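Long-range contact in SmhA (Serratia marcescens, PDB 7A27), which serves as the A component of Smh, a tripartite alpha-pore-forming toxin, and probably takes part in building the membrane pore: residues A[195-207]-A[228-240]. Sequence-based numbering, arbitrary orientation.
Sequences VQLGQSIVAAVPL and QASYMISGIQAIS
Ile233 packs closely against three residues of 198-206. Its CD1 sits 3.9 Å from Ala203 CB and equally far from Val205 CG2, while its CG2 meets Val202 CG2. With chi1 at -58° and chi2 at 170°, CG1 lies beside the backbone N and the chain runs straight on to CD1, which reaches both Ala203 and Val205. Tyr264 of helix 247-268 and Ser279 of helix 272-299 also touch Ile233, so Ile233 is buried between the strand and the two helices. The two segments form an antiparallel beta hairpin folded against the helical bundle, consistent with the beta tongue of the ClyA-like alpha-pore-forming toxins. In related toxins this element rearranges to enter the membrane. A beta bulge shifts the register between Ile201 and Ala203. At the bulge, Val202 N and Ala203 O both bond to the backbone of Ile233; the first bond, Val202 N to Ile233 O, is 2.9 Å and nearly straight (167°). Ser200 OG donates to Gln237 OE1 at 2.9 Å, from above the amide carbonyl plane. A water links Gln199 OE1 to Ser234 OG, both residues being buried; Gln199 NE2 bonds to Leu362 O. The looser side carries Met232, whose SD lies 3.9 Å from Ala204 CB. Its side chain crosses exposed Ile201 at about a right angle, with CE against CG2. At the open end, exposed Ile239 lies across the side chain of Gln196, which is itself exposed.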
loop_
_atom_site.group_PDB
_atom_site.type_symbol
_atom_site.label_atom_id
_atom_site.label_comp_id
_atom_site.label_asym_id
_atom_site.label_seq_id
_atom_site.Cartn_x
_atom_site.Cartn_y
_atom_site.Cartn_z
ATOM N N VAL A 195 8.129 -2.123 9.381
ATOM C CA VAL A 195 7.785 -3.239 8.460
ATOM C C VAL A 195 9.013 -3.759 7.719
ATOM O O VAL A 195 9.860 -2.980 7.296
ATOM C CB VAL A 195 6.682 -2.856 7.455
ATOM C CG1 VAL A 195 5.454 -2.335 8.174
ATOM C CG2 VAL A 195 7.166 -1.884 6.396
ATOM N N GLN A 196 8.989 -5.065 7.484
ATOM C CA GLN A 196 9.958 -5.841 6.686
ATOM C C GLN A 196 9.248 -7.150 6.285
ATOM O O GLN A 196 8.659 -7.813 7.150
ATOM C CB GLN A 196 11.210 -6.060 7.540
ATOM C CG GLN A 196 12.425 -6.606 6.787
ATOM C CD GLN A 196 13.319 -5.575 6.130
ATOM O OE1 GLN A 196 12.898 -4.744 5.311
ATOM N NE2 GLN A 196 14.601 -5.675 6.461
ATOM N N LEU A 197 9.296 -7.491 4.998
ATOM C CA LEU A 197 8.895 -8.814 4.451
ATOM C C LEU A 197 10.067 -9.338 3.625
ATOM O O LEU A 197 10.778 -8.517 3.053
ATOM C CB LEU A 197 7.638 -8.650 3.595
ATOM C CG LEU A 197 6.320 -8.468 4.350
ATOM C CD1 LEU A 197 5.145 -8.465 3.385
ATOM C CD2 LEU A 197 6.152 -9.545 5.407
ATOM N N GLY A 198 10.290 -10.645 3.592
ATOM C CA GLY A 198 11.402 -11.252 2.836
ATOM C C GLY A 198 10.890 -11.986 1.612
ATOM O O GLY A 198 9.722 -11.781 1.254
ATOM N N GLN A 199 11.741 -12.820 1.008
ATOM C CA GLN A 199 11.397 -13.667 -0.161
ATOM C C GLN A 199 12.361 -14.846 -0.229
ATOM O O GLN A 199 13.446 -14.772 0.384
ATOM C CB GLN A 199 11.480 -12.866 -1.458
ATOM C CG GLN A 199 12.848 -12.272 -1.771
ATOM C CD GLN A 199 12.906 -11.760 -3.197
ATOM O OE1 GLN A 199 12.666 -12.501 -4.155
ATOM N NE2 GLN A 199 13.219 -10.482 -3.352
ATOM N N SER A 200 11.973 -15.901 -0.942
ATOM C CA SER A 200 12.791 -17.120 -1.181
ATOM C C SER A 200 12.131 -17.931 -2.294
ATOM O O SER A 200 10.943 -17.637 -2.631
ATOM C CB SER A 200 12.951 -17.943 0.066
ATOM O OG SER A 200 11.744 -18.609 0.416
ATOM N N ILE A 201 12.854 -18.878 -2.877
ATOM C CA ILE A 201 12.241 -19.813 -3.858
ATOM C C ILE A 201 11.348 -20.745 -3.022
ATOM O O ILE A 201 11.808 -21.180 -1.941
ATOM C CB ILE A 201 13.309 -20.571 -4.666
ATOM C CG1 ILE A 201 14.344 -19.631 -5.304
ATOM C CG2 ILE A 201 12.637 -21.524 -5.663
ATOM C CD1 ILE A 201 13.763 -18.553 -6.174
ATOM N N VAL A 202 10.101 -20.980 -3.444
ATOM C CA VAL A 202 9.111 -21.788 -2.668
ATOM C C VAL A 202 8.658 -23.016 -3.463
ATOM O O VAL A 202 8.222 -24.003 -2.836
ATOM C CB VAL A 202 7.912 -20.912 -2.282
ATOM C CG1 VAL A 202 8.333 -19.777 -1.365
ATOM C CG2 VAL A 202 7.189 -20.369 -3.505
ATOM N N ALA A 203 8.754 -22.945 -4.788
ATOM C CA ALA A 203 8.312 -23.995 -5.727
ATOM C C ALA A 203 9.119 -23.926 -7.018
ATOM O O ALA A 203 9.905 -22.980 -7.192
ATOM C CB ALA A 203 6.842 -23.820 -6.008
ATOM N N ALA A 204 8.908 -24.890 -7.903
ATOM C CA ALA A 204 9.629 -25.008 -9.183
ATOM C C ALA A 204 8.779 -25.785 -10.181
ATOM O O ALA A 204 7.961 -26.611 -9.735
ATOM C CB ALA A 204 10.935 -25.688 -8.921
ATOM N N VAL A 205 8.979 -25.513 -11.469
ATOM C CA VAL A 205 8.238 -26.147 -12.594
ATOM C C VAL A 205 9.244 -26.785 -13.542
ATOM O O VAL A 205 9.860 -26.079 -14.326
ATOM C CB VAL A 205 7.365 -25.121 -13.342
ATOM C CG1 VAL A 205 6.508 -25.777 -14.433
ATOM C CG2 VAL A 205 6.482 -24.327 -12.389
ATOM N N PRO A 206 9.475 -28.115 -13.478
ATOM C CA PRO A 206 10.284 -28.799 -14.492
ATOM C C PRO A 206 9.725 -28.542 -15.904
ATOM O O PRO A 206 8.521 -28.599 -16.044
ATOM C CB PRO A 206 10.144 -30.285 -14.128
ATOM C CG PRO A 206 9.796 -30.284 -12.643
ATOM C CD PRO A 206 9.014 -29.006 -12.408
ATOM N N LEU A 207 10.591 -28.269 -16.890
ATOM C CA LEU A 207 10.233 -27.981 -18.307
ATOM C C LEU A 207 10.745 -29.130 -19.203
ATOM O O LEU A 207 11.918 -29.481 -19.064
ATOM C CB LEU A 207 10.843 -26.612 -18.647
ATOM C CG LEU A 207 10.415 -25.438 -17.745
ATOM C CD1 LEU A 207 11.106 -24.136 -18.103
ATOM C CD2 LEU A 207 8.915 -25.211 -17.786
ATOM N N GLN A 228 16.195 -23.932 -19.982
ATOM C CA GLN A 228 15.830 -23.534 -18.595
ATOM C C GLN A 228 15.344 -24.844 -17.945
ATOM O O GLN A 228 14.167 -25.214 -18.158
ATOM C CB GLN A 228 14.769 -22.418 -18.608
ATOM C CG GLN A 228 14.636 -21.599 -17.320
ATOM C CD GLN A 228 13.510 -20.572 -17.374
ATOM O OE1 GLN A 228 12.734 -20.514 -18.322
ATOM N NE2 GLN A 228 13.439 -19.729 -16.358
ATOM N N ALA A 229 16.247 -25.598 -17.307
ATOM C CA ALA A 229 15.940 -26.863 -16.596
ATOM C C ALA A 229 14.617 -26.695 -15.831
ATOM O O ALA A 229 13.746 -27.587 -15.941
ATOM C CB ALA A 229 17.073 -27.228 -15.670
ATOM N N SER A 230 14.431 -25.574 -15.119
ATOM C CA SER A 230 13.191 -25.312 -14.347
ATOM C C SER A 230 12.937 -23.825 -14.083
ATOM O O SER A 230 13.871 -23.073 -13.813
ATOM C CB SER A 230 13.210 -26.084 -13.066
ATOM O OG SER A 230 14.177 -25.556 -12.171
ATOM N N TYR A 231 11.653 -23.462 -14.102
ATOM C CA TYR A 231 11.140 -22.104 -13.778
ATOM C C TYR A 231 11.010 -22.000 -12.250
ATOM O O TYR A 231 10.131 -22.693 -11.684
ATOM C CB TYR A 231 9.824 -21.858 -14.527
ATOM C CG TYR A 231 9.207 -20.514 -14.255
ATOM C CD1 TYR A 231 9.568 -19.397 -14.981
ATOM C CD2 TYR A 231 8.288 -20.345 -13.238
ATOM C CE1 TYR A 231 9.040 -18.148 -14.697
ATOM C CE2 TYR A 231 7.727 -19.108 -12.960
ATOM C CZ TYR A 231 8.123 -17.996 -13.675
ATOM O OH TYR A 231 7.576 -16.772 -13.403
ATOM N N MET A 232 11.865 -21.192 -11.608
ATOM C CA MET A 232 11.905 -21.028 -10.124
ATOM C C MET A 232 10.907 -19.964 -9.659
ATOM O O MET A 232 11.037 -18.798 -10.081
ATOM C CB MET A 232 13.312 -20.665 -9.639
ATOM C CG MET A 232 14.341 -21.698 -10.062
ATOM S SD MET A 232 14.044 -23.294 -9.226
ATOM C CE MET A 232 15.299 -23.154 -7.946
ATOM N N ILE A 233 9.995 -20.354 -8.762
ATOM C CA ILE A 233 8.885 -19.502 -8.240
ATOM C C ILE A 233 9.299 -18.852 -6.920
ATOM O O ILE A 233 9.609 -19.574 -5.945
ATOM C CB ILE A 233 7.602 -20.324 -8.073
ATOM C CG1 ILE A 233 7.185 -20.954 -9.408
ATOM C CG2 ILE A 233 6.499 -19.482 -7.458
ATOM C CD1 ILE A 233 6.080 -21.985 -9.332
ATOM N N SER A 234 9.303 -17.521 -6.908
ATOM C CA SER A 234 9.640 -16.682 -5.734
ATOM C C SER A 234 8.344 -16.413 -4.966
ATOM O O SER A 234 7.282 -16.240 -5.613
ATOM C CB SER A 234 10.346 -15.403 -6.147
ATOM O OG SER A 234 11.522 -15.676 -6.918
ATOM N N GLY A 235 8.414 -16.430 -3.639
ATOM C CA GLY A 235 7.259 -16.151 -2.774
ATOM C C GLY A 235 7.674 -15.301 -1.594
ATOM O O GLY A 235 8.860 -15.419 -1.172
ATOM N N ILE A 236 6.751 -14.471 -1.092
ATOM C CA ILE A 236 6.966 -13.624 0.122
ATOM C C ILE A 236 7.217 -14.571 1.296
ATOM O O ILE A 236 6.666 -15.697 1.263
ATOM C CB ILE A 236 5.762 -12.715 0.434
ATOM C CG1 ILE A 236 5.394 -11.786 -0.727
ATOM C CG2 ILE A 236 6.009 -11.930 1.712
ATOM C CD1 ILE A 236 6.464 -10.808 -1.107
ATOM N N GLN A 237 8.000 -14.134 2.287
ATOM C CA GLN A 237 8.271 -14.901 3.524
ATOM C C GLN A 237 8.325 -13.914 4.690
ATOM O O GLN A 237 8.571 -12.728 4.460
ATOM C CB GLN A 237 9.589 -15.646 3.410
ATOM C CG GLN A 237 9.504 -17.062 3.963
ATOM C CD GLN A 237 8.910 -18.063 2.999
ATOM O OE1 GLN A 237 9.191 -18.076 1.793
ATOM N NE2 GLN A 237 8.251 -19.049 3.591
ATOM N N ALA A 238 8.053 -14.378 5.901
ATOM C CA ALA A 238 8.185 -13.538 7.104
ATOM C C ALA A 238 9.681 -13.443 7.383
ATOM O O ALA A 238 10.403 -14.386 6.977
ATOM C CB ALA A 238 7.426 -14.143 8.256
ATOM N N ILE A 239 10.133 -12.369 8.027
ATOM C CA ILE A 239 11.572 -12.200 8.378
ATOM C C ILE A 239 12.005 -13.216 9.440
ATOM O O ILE A 239 13.101 -13.772 9.249
ATOM C CB ILE A 239 11.875 -10.741 8.741
ATOM C CG1 ILE A 239 11.734 -9.884 7.487
ATOM C CG2 ILE A 239 13.249 -10.556 9.363
ATOM C CD1 ILE A 239 12.723 -10.191 6.380
ATOM N N SER A 240 11.213 -13.451 10.494
ATOM C CA SER A 240 11.569 -14.380 11.608
ATOM C C SER A 240 10.541 -15.511 11.712
ATOM O O SER A 240 9.398 -15.251 12.143
ATOM C CB SER A 240 11.754 -13.641 12.924
ATOM O OG SER A 240 10.735 -12.673 13.118
HETATM O O HOH W 1 13.023 -15.012 -4.306
#